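Local coordinates for p-47 protein (Clostridium botulinum, PDB 6EKT) that may form part of a progenitor complex that protects botulinum neurotoxin in the host gut, and has a fold like that of tubular lipid-binding proteins, at residues 35-38 and 39-43; 43-46 and 47-51; 143-146 and 147-151; 273-276 and 277-280. One frame throughout, in Å; residues are numbered along the deposited sequence. Where two conformers were deposited one is given.

Interaction 1: residues 35-38 and 39-43; sequences KRVV and NKHLK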
ATOM      1  N   LYS A  35      -9.428  -7.894 -10.188  1.00 33.08           N
ATOM      2  CA  LYS A  35      -9.841  -9.267 -10.445  1.00 34.95           C
ATOM      3  C   LYS A  35      -9.774  -9.617 -11.931  1.00 36.54           C
ATOM      4  O   LYS A  35      -9.571 -10.790 -12.285  1.00 37.57           O
ATOM      5  CB  LYS A  35     -11.232  -9.562  -9.867  1.00 35.17           C
ATOM      6  CG  LYS A  35     -12.379  -8.906 -10.616  1.00 37.78           C
ATOM      7  CD  LYS A  35     -13.601  -9.804 -10.644  1.00 38.66           C
ATOM      8  CE  LYS A  35     -14.800  -9.090 -11.253  1.00 41.01           C
ATOM      9  NZ  LYS A  35     -14.633  -8.885 -12.715  1.00 43.92           N
ATOM     10  N   ARG A  36      -9.952  -8.609 -12.788  1.00 37.57           N
ATOM     11  CA  ARG A  36      -9.774  -8.764 -14.239  1.00 40.28           C
ATOM     12  C   ARG A  36      -8.378  -9.348 -14.554  1.00 40.49           C
ATOM     13  O   ARG A  36      -8.244 -10.250 -15.382  1.00 40.13           O
ATOM     14  CB  ARG A  36     -10.014  -7.424 -14.962  1.00 42.28           C
ATOM     15  CG  ARG A  36     -10.119  -7.530 -16.484  1.00 46.13           C
ATOM     16  CD  ARG A  36     -10.774  -6.314 -17.132  1.00 48.43           C
ATOM     17  NE  ARG A  36     -10.031  -5.079 -16.868  1.00 50.89           N
ATOM     18  CZ  ARG A  36      -9.004  -4.602 -17.580  1.00 52.52           C
ATOM     19  NH1 ARG A  36      -8.427  -3.476 -17.190  1.00 53.17           N
ATOM     20  NH2 ARG A  36      -8.541  -5.225 -18.662  1.00 54.25           N
ATOM     21  N   VAL A  37      -7.354  -8.851 -13.852  1.00 38.72           N
ATOM     22  CA  VAL A  37      -5.988  -9.362 -13.994  1.00 38.20           C
ATOM     23  C   VAL A  37      -5.890 -10.796 -13.469  1.00 37.22           C
ATOM     24  O   VAL A  37      -5.352 -11.664 -14.158  1.00 38.94           O
ATOM     25  CB  VAL A  37      -4.959  -8.440 -13.282  1.00 37.62           C
ATOM     26  CG1 VAL A  37      -3.550  -9.026 -13.354  1.00 38.44           C
ATOM     27  CG2 VAL A  37      -4.996  -7.047 -13.892  1.00 37.98           C
ATOM     28  N   VAL A  38      -6.425 -11.044 -12.265  1.00 34.39           N
ATOM     29  CA  VAL A  38      -6.346 -12.375 -11.659  1.00 33.74           C
ATOM     30  C   VAL A  38      -7.067 -13.420 -12.529  1.00 34.14           C
ATOM     31  O   VAL A  38      -6.562 -14.524 -12.714  1.00 34.38           O
ATOM     32  CB  VAL A  38      -6.872 -12.397 -10.204  1.00 32.06           C
ATOM     33  CG1 VAL A  38      -6.840 -13.802  -9.628  1.00 31.25           C
ATOM     34  CG2 VAL A  38      -6.013 -11.483  -9.324  1.00 30.93           C
ATOM     35  N   ASN A  39      -8.229 -13.039 -13.057  1.00 34.38           N
ATOM     36  CA  ASN A  39      -9.071 -13.909 -13.867  1.00 36.01           C
ATOM     37  C   ASN A  39      -8.357 -14.418 -15.106  1.00 38.69           C
ATOM     38  O   ASN A  39      -8.547 -15.576 -15.506  1.00 39.62           O
ATOM     39  CB  ASN A  39     -10.383 -13.213 -14.228  1.00 35.55           C
ATOM     40  CG  ASN A  39     -11.477 -13.473 -13.200  1.00 34.28           C
ATOM     41  OD1 ASN A  39     -11.390 -14.420 -12.418  1.00 33.45           O
ATOM     42  ND2 ASN A  39     -12.518 -12.655 -13.217  1.00 33.81           N
ATOM     43  N   LYS A  40      -7.513 -13.561 -15.676  1.00 40.48           N
ATOM     44  CA  LYS A  40      -6.681 -13.918 -16.830  1.00 43.74           C
ATOM     45  C   LYS A  40      -5.765 -15.084 -16.494  1.00 43.77           C
ATOM     46  O   LYS A  40      -5.709 -16.064 -17.239  1.00 45.36           O
ATOM     47  CB  LYS A  40      -5.867 -12.714 -17.315  1.00 46.24           C
ATOM     48  CG  LYS A  40      -6.580 -11.884 -18.376  1.00 49.88           C
ATOM     49  CD  LYS A  40      -5.718 -10.750 -18.931  1.00 52.90           C
ATOM     50  CE  LYS A  40      -6.621  -9.625 -19.435  1.00 54.72           C
ATOM     51  NZ  LYS A  40      -5.898  -8.615 -20.262  1.00 57.32           N
ATOM     52  N   HIS A  41      -5.083 -14.984 -15.358  1.00 42.21           N
ATOM     53  CA  HIS A  41      -4.173 -16.026 -14.906  1.00 42.72           C
ATOM     54  C   HIS A  41      -4.885 -17.278 -14.381  1.00 42.64           C
ATOM     55  O   HIS A  41      -4.406 -18.400 -14.594  1.00 43.08           O
ATOM     56  CB  HIS A  41      -3.226 -15.470 -13.862  1.00 42.75           C
ATOM     57  CG  HIS A  41      -2.358 -14.360 -14.372  1.00 44.21           C
ATOM     58  ND1 HIS A  41      -2.366 -13.096 -13.817  1.00 44.19           N
ATOM     59  CD2 HIS A  41      -1.454 -14.323 -15.382  1.00 45.82           C
ATOM     60  CE1 HIS A  41      -1.501 -12.330 -14.459  1.00 44.70           C
ATOM     61  NE2 HIS A  41      -0.935 -13.049 -15.413  1.00 46.63           N
ATOM     62  N   LEU A  42      -6.016 -17.089 -13.697  1.00 40.70           N
ATOM     63  CA  LEU A  42      -6.822 -18.224 -13.234  1.00 40.82           C
ATOM     64  C   LEU A  42      -7.356 -19.077 -14.396  1.00 42.02           C
ATOM     65  O   LEU A  42      -7.272 -20.313 -14.344  1.00 41.88           O
ATOM     66  CB  LEU A  42      -7.965 -17.751 -12.326  1.00 38.76           C
ATOM     67  CG  LEU A  42      -8.880 -18.795 -11.681  1.00 38.35           C
ATOM     68  CD1 LEU A  42      -8.130 -19.855 -10.889  1.00 38.14           C
ATOM     69  CD2 LEU A  42      -9.883 -18.071 -10.792  1.00 36.74           C
ATOM     70  N   LYS A  43      -7.887 -18.409 -15.427  1.00 43.59           N
ATOM     71  CA  LYS A  43      -8.317 -19.054 -16.678  1.00 46.09           C
ATOM     72  C   LYS A  43      -7.201 -19.867 -17.351  1.00 48.14           C
ATOM     73  O   LYS A  43      -7.447 -21.000 -17.777  1.00 48.58           O
ATOM     74  CB  LYS A  43      -8.887 -18.028 -17.671  1.00 47.74           C
ATOM     75  CG  LYS A  43      -9.614 -18.639 -18.879  1.00 50.81           C
ATOM     76  CD  LYS A  43      -9.598 -17.756 -20.132  1.00 53.55           C
ATOM     77  CE  LYS A  43     -10.418 -16.470 -20.008  1.00 53.25           C
ATOM     78  NZ  LYS A  43     -11.875 -16.640 -19.709  1.00 54.06           N
TER
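The imidazole of H41 stands beside V37, and the carbonyl of V37 meets it obliquely, with ND1 of H41 3.3 Å from V37 O. The two side chains lie side by side and point the same way, so that CE1 of H41 also touches V37 CG1 at 4.0 Å. CG of H41 lies beside its own backbone N and anti to the carbonyl carbon (chi1 -62°), which turns the ring back along the helix to V37. The H41 side chain also touches Y175, N414 and L416 in neighbouring loops. The second flat group, the amide of N39, crosses the side chain of K35 at a slant: ND2 of N39 comes within 4.0 Å of K35 CD. OD1 of N39 accepts a hydrogen bond from I73 N on strand 72-74, a strand that V38 and L42 also touch.

Two good backbone bonds carry the turn. N39 N reaches K35 O at 2.7 Å and L42 N reaches V38 O at 2.8 Å, the latter nearly in line with the carbonyl (C=O...N angle 163°). Between them K40 N divides itself over R36 O and V37 O; both bonds are weak. On the exposed side R36 NH2 and K40 NZ, two like charges one turn apart, come as close as 4.6 Å. This is the opening of an amphipathic alpha-helix, 35-49, with V38 and L42 packed on strand 72-74 and R36 and K40 facing outward, in a protein of the TULIP P47 family, whose elongated fold resembles tubular lipid-binding proteins.

Interaction 2: residues 43-46 and 47-51; sequences KEYI and TKNNI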
ATOM      1  N   LYS A  43      -7.887 -18.409 -15.427  1.00 43.59           N
ATOM      2  CA  LYS A  43      -8.317 -19.054 -16.678  1.00 46.09           C
ATOM      3  C   LYS A  43      -7.201 -19.867 -17.351  1.00 48.14           C
ATOM      4  O   LYS A  43      -7.447 -21.000 -17.777  1.00 48.58           O
ATOM      5  CB  LYS A  43      -8.887 -18.028 -17.671  1.00 47.74           C
ATOM      6  CG  LYS A  43      -9.614 -18.639 -18.879  1.00 50.81           C
ATOM      7  CD  LYS A  43      -9.598 -17.756 -20.132  1.00 53.55           C
ATOM      8  CE  LYS A  43     -10.418 -16.470 -20.008  1.00 53.25           C
ATOM      9  NZ  LYS A  43     -11.875 -16.640 -19.709  1.00 54.06           N
ATOM     10  N   GLU A  44      -6.003 -19.287 -17.457  1.00 49.31           N
ATOM     11  CA  GLU A  44      -4.818 -19.993 -17.977  1.00 51.70           C
ATOM     12  C   GLU A  44      -4.531 -21.228 -17.123  1.00 50.65           C
ATOM     13  O   GLU A  44      -4.290 -22.303 -17.661  1.00 52.06           O
ATOM     14  CB  GLU A  44      -3.580 -19.072 -18.031  1.00 54.55           C
ATOM     15  CG  GLU A  44      -3.613 -18.013 -19.135  1.00 57.58           C
ATOM     16  CD  GLU A  44      -2.627 -16.855 -18.961  1.00 59.13           C
ATOM     17  OE1 GLU A  44      -2.147 -16.557 -17.831  1.00 59.91           O
ATOM     18  OE2 GLU A  44      -2.349 -16.194 -19.980  1.00 61.55           O
ATOM     19  N   TYR A  45      -4.608 -21.076 -15.799  1.00 47.55           N
ATOM     20  CA  TYR A  45      -4.333 -22.170 -14.869  1.00 47.34           C
ATOM     21  C   TYR A  45      -5.302 -23.335 -15.039  1.00 47.51           C
ATOM     22  O   TYR A  45      -4.865 -24.481 -15.061  1.00 48.56           O
ATOM     23  CB  TYR A  45      -4.375 -21.696 -13.414  1.00 44.40           C
ATOM     24  CG  TYR A  45      -3.960 -22.747 -12.404  1.00 44.38           C
ATOM     25  CD1 TYR A  45      -2.621 -22.877 -12.012  1.00 45.67           C
ATOM     26  CD2 TYR A  45      -4.905 -23.618 -11.829  1.00 43.76           C
ATOM     27  CE1 TYR A  45      -2.236 -23.836 -11.076  1.00 45.95           C
ATOM     28  CE2 TYR A  45      -4.522 -24.580 -10.902  1.00 44.15           C
ATOM     29  CZ  TYR A  45      -3.188 -24.679 -10.529  1.00 45.42           C
ATOM     30  OH  TYR A  45      -2.807 -25.626  -9.613  1.00 46.85           O
ATOM     31  N   ILE A  46      -6.604 -23.035 -15.113  1.00 46.66           N
ATOM     32  CA  ILE A  46      -7.643 -24.060 -15.329  1.00 47.45           C
ATOM     33  C   ILE A  46      -7.505 -24.776 -16.692  1.00 50.64           C
ATOM     34  O   ILE A  46      -7.542 -26.018 -16.751  1.00 50.46           O
ATOM     35  CB  ILE A  46      -9.080 -23.513 -15.075  1.00 46.02           C
ATOM     36  CG1 ILE A  46      -9.248 -23.056 -13.608  1.00 43.82           C
ATOM     37  CG2 ILE A  46     -10.162 -24.543 -15.419  1.00 46.26           C
ATOM     38  CD1 ILE A  46      -9.017 -24.119 -12.542  1.00 42.30           C
ATOM     39  N   THR A  47      -7.355 -23.994 -17.760  1.00 52.53           N
ATOM     40  CA  THR A  47      -7.133 -24.526 -19.117  1.00 57.16           C
ATOM     41  C   THR A  47      -5.853 -25.377 -19.218  1.00 58.94           C
ATOM     42  O   THR A  47      -5.922 -26.534 -19.645  1.00 59.72           O
ATOM     43  CB  THR A  47      -7.152 -23.395 -20.181  1.00 58.85           C
ATOM     44  OG1 THR A  47      -8.416 -22.720 -20.135  1.00 58.21           O
ATOM     45  CG2 THR A  47      -6.916 -23.938 -21.610  1.00 62.13           C
ATOM     46  N   LYS A  48      -4.709 -24.819 -18.809  1.00 60.49           N
ATOM     47  CA  LYS A  48      -3.399 -25.481 -18.991  1.00 63.08           C
ATOM     48  C   LYS A  48      -3.288 -26.819 -18.244  1.00 63.25           C
ATOM     49  O   LYS A  48      -2.573 -27.724 -18.685  1.00 64.27           O
ATOM     50  CB  LYS A  48      -2.241 -24.555 -18.588  1.00 63.77           C
ATOM     51  CG  LYS A  48      -0.959 -24.822 -19.363  1.00 68.07           C
ATOM     52  CD  LYS A  48       0.300 -24.326 -18.667  1.00 68.24           C
ATOM     53  CE  LYS A  48       1.510 -24.997 -19.309  1.00 70.79           C
ATOM     54  NZ  LYS A  48       2.805 -24.517 -18.747  1.00 72.01           N
ATOM     55  N   ASN A  49      -3.999 -26.940 -17.124  1.00 60.99           N
ATOM     56  CA  ASN A  49      -3.904 -28.134 -16.285  1.00 60.95           C
ATOM     57  C   ASN A  49      -5.021 -29.161 -16.527  1.00 61.07           C
ATOM     58  O   ASN A  49      -5.001 -30.251 -15.930  1.00 60.89           O
ATOM     59  CB  ASN A  49      -3.815 -27.740 -14.807  1.00 58.81           C
ATOM     60  CG  ASN A  49      -2.435 -27.250 -14.416  1.00 60.05           C
ATOM     61  OD1 ASN A  49      -1.492 -28.033 -14.320  1.00 61.43           O
ATOM     62  ND2 ASN A  49      -2.313 -25.950 -14.170  1.00 57.90           N
ATOM     63  N   ASN A  50      -5.969 -28.808 -17.411  1.00 61.12           N
ATOM     64  CA  ASN A  50      -7.134 -29.644 -17.781  1.00 61.90           C
ATOM     65  C   ASN A  50      -7.793 -30.303 -16.574  1.00 59.72           C
ATOM     66  O   ASN A  50      -7.936 -31.528 -16.511  1.00 60.32           O
ATOM     67  CB  ASN A  50      -6.759 -30.695 -18.835  1.00 65.14           C
ATOM     68  CG  ASN A  50      -6.193 -30.073 -20.088  1.00 67.75           C
ATOM     69  OD1 ASN A  50      -6.933 -29.686 -20.997  1.00 69.38           O
ATOM     70  ND2 ASN A  50      -4.873 -29.971 -20.145  1.00 69.24           N
ATOM     71  N   ILE A  51      -8.171 -29.461 -15.617  1.00 56.99           N
ATOM     72  CA  ILE A  51      -8.670 -29.900 -14.320  1.00 54.53           C
ATOM     73  C   ILE A  51      -9.957 -30.696 -14.465  1.00 53.71           C
ATOM     74  O   ILE A  51     -10.942 -30.217 -15.044  1.00 53.18           O
ATOM     75  CB  ILE A  51      -8.880 -28.701 -13.356  1.00 52.89           C
ATOM     76  CG1 ILE A  51      -7.598 -27.841 -13.229  1.00 52.64           C
ATOM     77  CG2 ILE A  51      -9.408 -29.166 -12.004  1.00 50.96           C
ATOM     78  CD1 ILE A  51      -6.434 -28.495 -12.504  1.00 52.76           C
TER
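The carbonyl oxygen of K43 takes two bonds from T47: one from the backbone N at 3.0 Å, the other from the hydroxyl OG1 at 3.1 Å. They arrive from opposite faces of the carbonyl plane. The T47 hydroxyl can fold back in this way because OG1 lies beside its own backbone N (chi1 -59°). One residue on, K48 N binds E44 O at 2.8 Å.

N49 folds its amide back over Y45. ND2 of N49 donates to Y45 O at 3.1 Å, in the carbonyl plane on a lone pair, and also sits 3.7 Å above the plane of the Y45 ring, over its centre. Amide and ring are inclined by 50°, so this is no flat stack. The backbone N of N49 adds only a weak bond to Y45 O. N50 is the first residue to leave helical geometry, its positive phi of 43° belonging to a Schellman motif. The chain thus turns back, and I51 CG1 packs against I46 CD1 at 4.0 Å, the two side chains nearly perpendicular.

Helix 35-49 hands over to strand 52-57 with I46 against W71, I51 against Q172 and I173, and Y45 OH hydrogen-bonded to S174 N.

Interaction 3: residues 143-146 and 147-151; sequences VSDL and NGNLQ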
ATOM      1  N   VAL A 143     -25.131 -20.827  -5.979  1.00 30.73           N
ATOM      2  CA  VAL A 143     -26.145 -21.271  -6.951  1.00 32.26           C
ATOM      3  C   VAL A 143     -25.667 -22.588  -7.560  1.00 32.78           C
ATOM      4  O   VAL A 143     -24.542 -22.684  -8.055  1.00 32.54           O
ATOM      5  CB  VAL A 143     -26.380 -20.242  -8.098  1.00 33.22           C
ATOM      6  CG1 VAL A 143     -27.553 -20.662  -8.980  1.00 34.73           C
ATOM      7  CG2 VAL A 143     -26.631 -18.837  -7.557  1.00 33.78           C
ATOM      8  N   SER A 144     -26.523 -23.604  -7.528  1.00 32.92           N
ATOM      9  CA  SER A 144     -26.169 -24.918  -8.081  1.00 33.27           C
ATOM     10  C   SER A 144     -25.935 -24.845  -9.594  1.00 35.44           C
ATOM     11  O   SER A 144     -24.952 -25.397 -10.116  1.00 35.46           O
ATOM     12  CB  SER A 144     -27.236 -25.970  -7.713  1.00 32.63           C
ATOM     13  OG  SER A 144     -27.337 -26.072  -6.297  1.00 32.47           O
ATOM     14  N   ASP A 145     -26.825 -24.141 -10.281  1.00 36.65           N
ATOM     15  CA  ASP A 145     -26.701 -23.927 -11.717  1.00 40.15           C
ATOM     16  C   ASP A 145     -27.332 -22.599 -12.112  1.00 41.06           C
ATOM     17  O   ASP A 145     -28.551 -22.434 -12.075  1.00 40.82           O
ATOM     18  CB  ASP A 145     -27.327 -25.091 -12.517  1.00 40.41           C
ATOM     19  CG  ASP A 145     -27.053 -24.997 -14.025  1.00 41.83           C
ATOM     20  OD1 ASP A 145     -26.197 -24.206 -14.457  1.00 41.78           O
ATOM     21  OD2 ASP A 145     -27.699 -25.742 -14.787  1.00 43.34           O
ATOM     22  N   LEU A 146     -26.471 -21.667 -12.498  1.00 43.65           N
ATOM     23  CA  LEU A 146     -26.880 -20.359 -13.003  1.00 47.44           C
ATOM     24  C   LEU A 146     -27.756 -20.477 -14.275  1.00 51.62           C
ATOM     25  O   LEU A 146     -28.514 -19.558 -14.597  1.00 52.96           O
ATOM     26  CB  LEU A 146     -25.626 -19.518 -13.257  1.00 47.79           C
ATOM     27  CG  LEU A 146     -25.586 -18.000 -13.045  1.00 47.60           C
ATOM     28  CD1 LEU A 146     -26.122 -17.567 -11.688  1.00 45.53           C
ATOM     29  CD2 LEU A 146     -24.156 -17.524 -13.235  1.00 47.06           C
ATOM     30  N   ASN A 147     -27.658 -21.617 -14.965  1.00 54.17           N
ATOM     31  CA  ASN A 147     -28.423 -21.903 -16.190  1.00 57.53           C
ATOM     32  C   ASN A 147     -29.792 -22.578 -15.953  1.00 60.16           C
ATOM     33  O   ASN A 147     -30.526 -22.848 -16.913  1.00 63.13           O
ATOM     34  CB  ASN A 147     -27.562 -22.730 -17.163  1.00 58.77           C
ATOM     35  CG  ASN A 147     -26.321 -21.988 -17.636  1.00 59.19           C
ATOM     36  OD1 ASN A 147     -26.325 -20.768 -17.768  1.00 60.45           O
ATOM     37  ND2 ASN A 147     -25.247 -22.729 -17.897  1.00 59.49           N
ATOM     38  N   GLY A 148     -30.115 -22.864 -14.688  1.00 59.27           N
ATOM     39  CA  GLY A 148     -31.438 -23.369 -14.268  1.00 60.84           C
ATOM     40  C   GLY A 148     -31.791 -24.830 -14.534  1.00 62.47           C
ATOM     41  O   GLY A 148     -32.962 -25.213 -14.445  1.00 63.34           O
ATOM     42  N   ASN A 149     -30.784 -25.649 -14.835  1.00 63.19           N
ATOM     43  CA  ASN A 149     -30.994 -27.033 -15.279  1.00 63.09           C
ATOM     44  C   ASN A 149     -31.135 -28.067 -14.161  1.00 61.55           C
ATOM     45  O   ASN A 149     -31.691 -29.142 -14.384  1.00 61.93           O
ATOM     46  CB  ASN A 149     -29.892 -27.461 -16.248  1.00 65.22           C
ATOM     47  CG  ASN A 149     -29.954 -26.722 -17.568  1.00 67.20           C
ATOM     48  OD1 ASN A 149     -30.441 -27.261 -18.558  1.00 70.87           O
ATOM     49  ND2 ASN A 149     -29.469 -25.485 -17.589  1.00 66.81           N
ATOM     50  N   LEU A 150     -30.634 -27.759 -12.971  1.00 59.70           N
ATOM     51  CA  LEU A 150     -30.771 -28.684 -11.845  1.00 59.27           C
ATOM     52  C   LEU A 150     -31.926 -28.292 -10.925  1.00 59.62           C
ATOM     53  O   LEU A 150     -32.051 -27.125 -10.529  1.00 61.16           O
ATOM     54  CB  LEU A 150     -29.454 -28.823 -11.073  1.00 56.05           C
ATOM     55  CG  LEU A 150     -28.309 -29.504 -11.827  1.00 56.13           C
ATOM     56  CD1 LEU A 150     -26.994 -29.156 -11.160  1.00 55.87           C
ATOM     57  CD2 LEU A 150     -28.458 -31.016 -11.941  1.00 55.16           C
ATOM     58  N   GLN A 151     -32.771 -29.271 -10.598  1.00 58.70           N
ATOM     59  CA  GLN A 151     -33.899 -29.042  -9.696  1.00 58.15           C
ATOM     60  C   GLN A 151     -34.160 -30.183  -8.714  1.00 54.74           C
ATOM     61  O   GLN A 151     -33.715 -31.311  -8.929  1.00 52.51           O
ATOM     62  CB  GLN A 151     -35.159 -28.701 -10.490  1.00 61.38           C
ATOM     63  CG  GLN A 151     -35.271 -27.217 -10.786  1.00 65.12           C
ATOM     64  CD  GLN A 151     -36.701 -26.760 -10.940  1.00 68.54           C
ATOM     65  OE1 GLN A 151     -37.391 -27.142 -11.891  1.00 71.12           O
ATOM     66  NE2 GLN A 151     -37.158 -25.924 -10.003  1.00 69.63           N
TER
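D145 folds its carboxylate across the turn that follows it, and both of its oxygens are used. OD1 of D145 accepts from N147 N at 3.0 Å, and OD2 of D145 accepts from N149 N at 3.1 Å. Both donors come from above the carboxylate plane, at 74° out of it for N147 and 46° for N149. The group reaches them because CG of D145 lies opposite its own backbone N and beside the carbonyl carbon (chi1 -172°), on the side where the chain continues. A weak third bond at 3.3 Å comes to OD2 of D145 from the side-chain ND2 of N149, and CB of N149 rests 3.1 Å from the same oxygen. OD1 has a further donor in N106 N of a nearby loop. So many N-H groups around it would probably keep this buried carboxylate ionised.

The motif is an Asx turn laid over a type I beta turn from D145 to G148, closed by G148 N to D145 O at 3.1 Å; G148 takes a positive phi just after the corner. The turn belongs to the connection between strand 124-141 and helix 152-168.

N147, the second residue of the corner, has its CB 3.4 Å from D145 OD1, and its amide plane stands nearly upright on the carboxylate. Its ND2 bonds to G104 O, which ties the corner to the loop that also supplies N106. CD1 of L150 comes to 4.3 Å from D145 CB, and the L150 side chain also touches I105 and F158 of helix 152-168. The backbone N of L150 is buried here without a hydrogen-bond partner.

Interaction 4: residues 273-276 and 277-280; sequences STSD and TTGR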
ATOM      1  N   SER A 273       5.198  10.002  16.639  0.50 30.43           N
ATOM      2  CA  SER A 273       3.951   9.311  16.358  0.50 31.11           C
ATOM      3  C   SER A 273       2.801  10.108  16.938  0.50 31.21           C
ATOM      4  O   SER A 273       2.925  10.709  18.011  0.50 31.75           O
ATOM      5  CB  SER A 273       3.970   7.900  16.938  0.50 32.56           C
ATOM      6  OG  SER A 273       4.918   7.103  16.257  0.50 33.21           O
ATOM      7  N   THR A 274       1.706  10.145  16.191  1.00 30.52           N
ATOM      8  CA  THR A 274       0.453  10.748  16.650  1.00 31.19           C
ATOM      9  C   THR A 274      -0.687   9.707  16.689  1.00 31.75           C
ATOM     10  O   THR A 274      -1.768   9.984  17.216  1.00 31.03           O
ATOM     11  CB  THR A 274       0.045  11.957  15.780  1.00 32.09           C
ATOM     12  OG1 THR A 274       0.031  11.583  14.400  1.00 31.21           O
ATOM     13  CG2 THR A 274       1.009  13.150  15.976  1.00 31.81           C
ATOM     14  N   SER A 275      -0.429   8.538  16.090  1.00 30.01           N
ATOM     15  CA  SER A 275      -1.284   7.317  16.177  1.00 31.20           C
ATOM     16  C   SER A 275      -0.449   6.160  15.613  1.00 30.60           C
ATOM     17  O   SER A 275       0.729   6.358  15.280  1.00 28.88           O
ATOM     18  CB  SER A 275      -2.606   7.453  15.397  1.00 31.16           C
ATOM     19  OG  SER A 275      -2.400   7.424  13.991  1.00 30.73           O
ATOM     20  N   ASP A 276      -1.034   4.957  15.501  1.00 30.22           N
ATOM     21  CA  ASP A 276      -0.310   3.841  14.874  1.00 29.66           C
ATOM     22  C   ASP A 276       0.074   4.121  13.424  1.00 27.99           C
ATOM     23  O   ASP A 276       1.070   3.582  12.918  1.00 27.73           O
ATOM     24  CB  ASP A 276      -1.138   2.564  14.941  1.00 33.08           C
ATOM     25  CG  ASP A 276      -1.257   2.037  16.355  1.00 36.41           C
ATOM     26  OD1 ASP A 276      -0.206   1.814  16.991  1.00 38.80           O
ATOM     27  OD2 ASP A 276      -2.400   1.880  16.826  1.00 39.78           O
ATOM     28  N   THR A 277      -0.687   4.985  12.765  1.00 25.68           N
ATOM     29  CA  THR A 277      -0.490   5.193  11.343  1.00 26.01           C
ATOM     30  C   THR A 277      -0.184   6.634  10.922  1.00 25.54           C
ATOM     31  O   THR A 277      -0.027   6.888   9.732  1.00 25.46           O
ATOM     32  CB  THR A 277      -1.701   4.696  10.544  1.00 25.49           C
ATOM     33  OG1 THR A 277      -2.839   5.448  10.959  1.00 26.38           O
ATOM     34  CG2 THR A 277      -1.924   3.158  10.764  1.00 25.61           C
ATOM     35  N   THR A 278      -0.102   7.555  11.885  1.00 25.90           N
ATOM     36  CA  THR A 278       0.174   8.970  11.590  1.00 25.79           C
ATOM     37  C   THR A 278       1.333   9.524  12.426  1.00 25.48           C
ATOM     38  O   THR A 278       1.699   8.969  13.467  1.00 25.42           O
ATOM     39  CB  THR A 278      -1.073   9.873  11.791  1.00 26.36           C
ATOM     40  OG1 THR A 278      -1.509   9.791  13.141  1.00 26.77           O
ATOM     41  CG2 THR A 278      -2.213   9.509  10.830  1.00 27.30           C
ATOM     42  N   GLY A 279       1.909  10.638  11.966  1.00 26.22           N
ATOM     43  CA  GLY A 279       2.970  11.300  12.713  1.00 27.01           C
ATOM     44  C   GLY A 279       3.390  12.621  12.117  1.00 26.85           C
ATOM     45  O   GLY A 279       2.782  13.116  11.162  1.00 26.50           O
ATOM     46  N   ARG A 280       4.454  13.171  12.681  1.00 27.84           N
ATOM     47  CA  ARG A 280       5.059  14.412  12.177  1.00 29.30           C
ATOM     48  C   ARG A 280       6.556  14.361  12.451  1.00 28.47           C
ATOM     49  O   ARG A 280       7.013  13.511  13.202  1.00 28.69           O
ATOM     50  CB  ARG A 280       4.406  15.649  12.827  1.00 31.12           C
ATOM     51  CG  ARG A 280       4.474  15.651  14.334  1.00 34.66           C
ATOM     52  CD  ARG A 280       3.465  16.610  14.968  1.00 38.91           C
ATOM     53  NE  ARG A 280       3.644  16.543  16.413  1.00 41.67           N
ATOM     54  CZ  ARG A 280       4.587  17.192  17.091  1.00 43.58           C
ATOM     55  NH1 ARG A 280       5.432  18.020  16.474  1.00 44.20           N
ATOM     56  NH2 ARG A 280       4.672  17.021  18.406  1.00 44.90           N
TER
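S273 and G279 face each other as an antiparallel non-hydrogen-bonded pair, CA to CA 4.3 Å, at the end of a beta hairpin. Just beyond them T274 N donates to T278 O at 3.0 Å in a nearly straight bond (177° at the hydrogen), meeting the oxygen from above the carbonyl plane. S275 N turns to the same oxygen at 3.4 Å but binds it weakly, and the chain then reverses through D276 and T277.

Three hydroxyls tie the reversal together. OG1 of T278 is gripped by two of them, T274 OG1 at 2.7 Å and S275 OG at 2.7 Å; either member of each pair could be the donor. The side chains of T274 and T278 cross at about a right angle. In T274, S275 and T278 alike the hydroxyl sits between the backbone N and the carbonyl carbon, the crowded position (chi1 53° in T274), which turns all three oxygens in to meet each other. S275 OG is held further by T277 N at 3.2 Å, an ST turn that helps hold the rotation of S275. Towards the strand, CG2 of T274 lies at the edge of the R280 guanidinium, 4.3 Å from NE of R280 and near its plane.

The hairpin links strand 269-273 to strand 279-288, where R280 continues the backbone pairing with I272. The start of helix 244-252 is bonded to it: E244 OE1 accepts from G279 N, while the backbones of T277 and K245 are hydrogen-bonded.

How the interactions relate
Interactions 1 and 2 are successive parts of one helix, 35-49; they share K43, and their centres lie 12 Å apart. The first covers its opening turns and the second its termination, so the two together span the whole helix. Interaction 3 lies on the same side of the chain's centre, its centre about 24 Å from that of interaction 1 and 23 Å from that of interaction 2, and touches neither. Interaction 4 is on the opposite side, its centre about 37 Å from that of interaction 1 and about 52 Å from that of interaction 3, as befits an elongated molecule. All four are local: 1 within a helix, 2 at its end, 3 in a strand-to-helix connection, 4 in a hairpin.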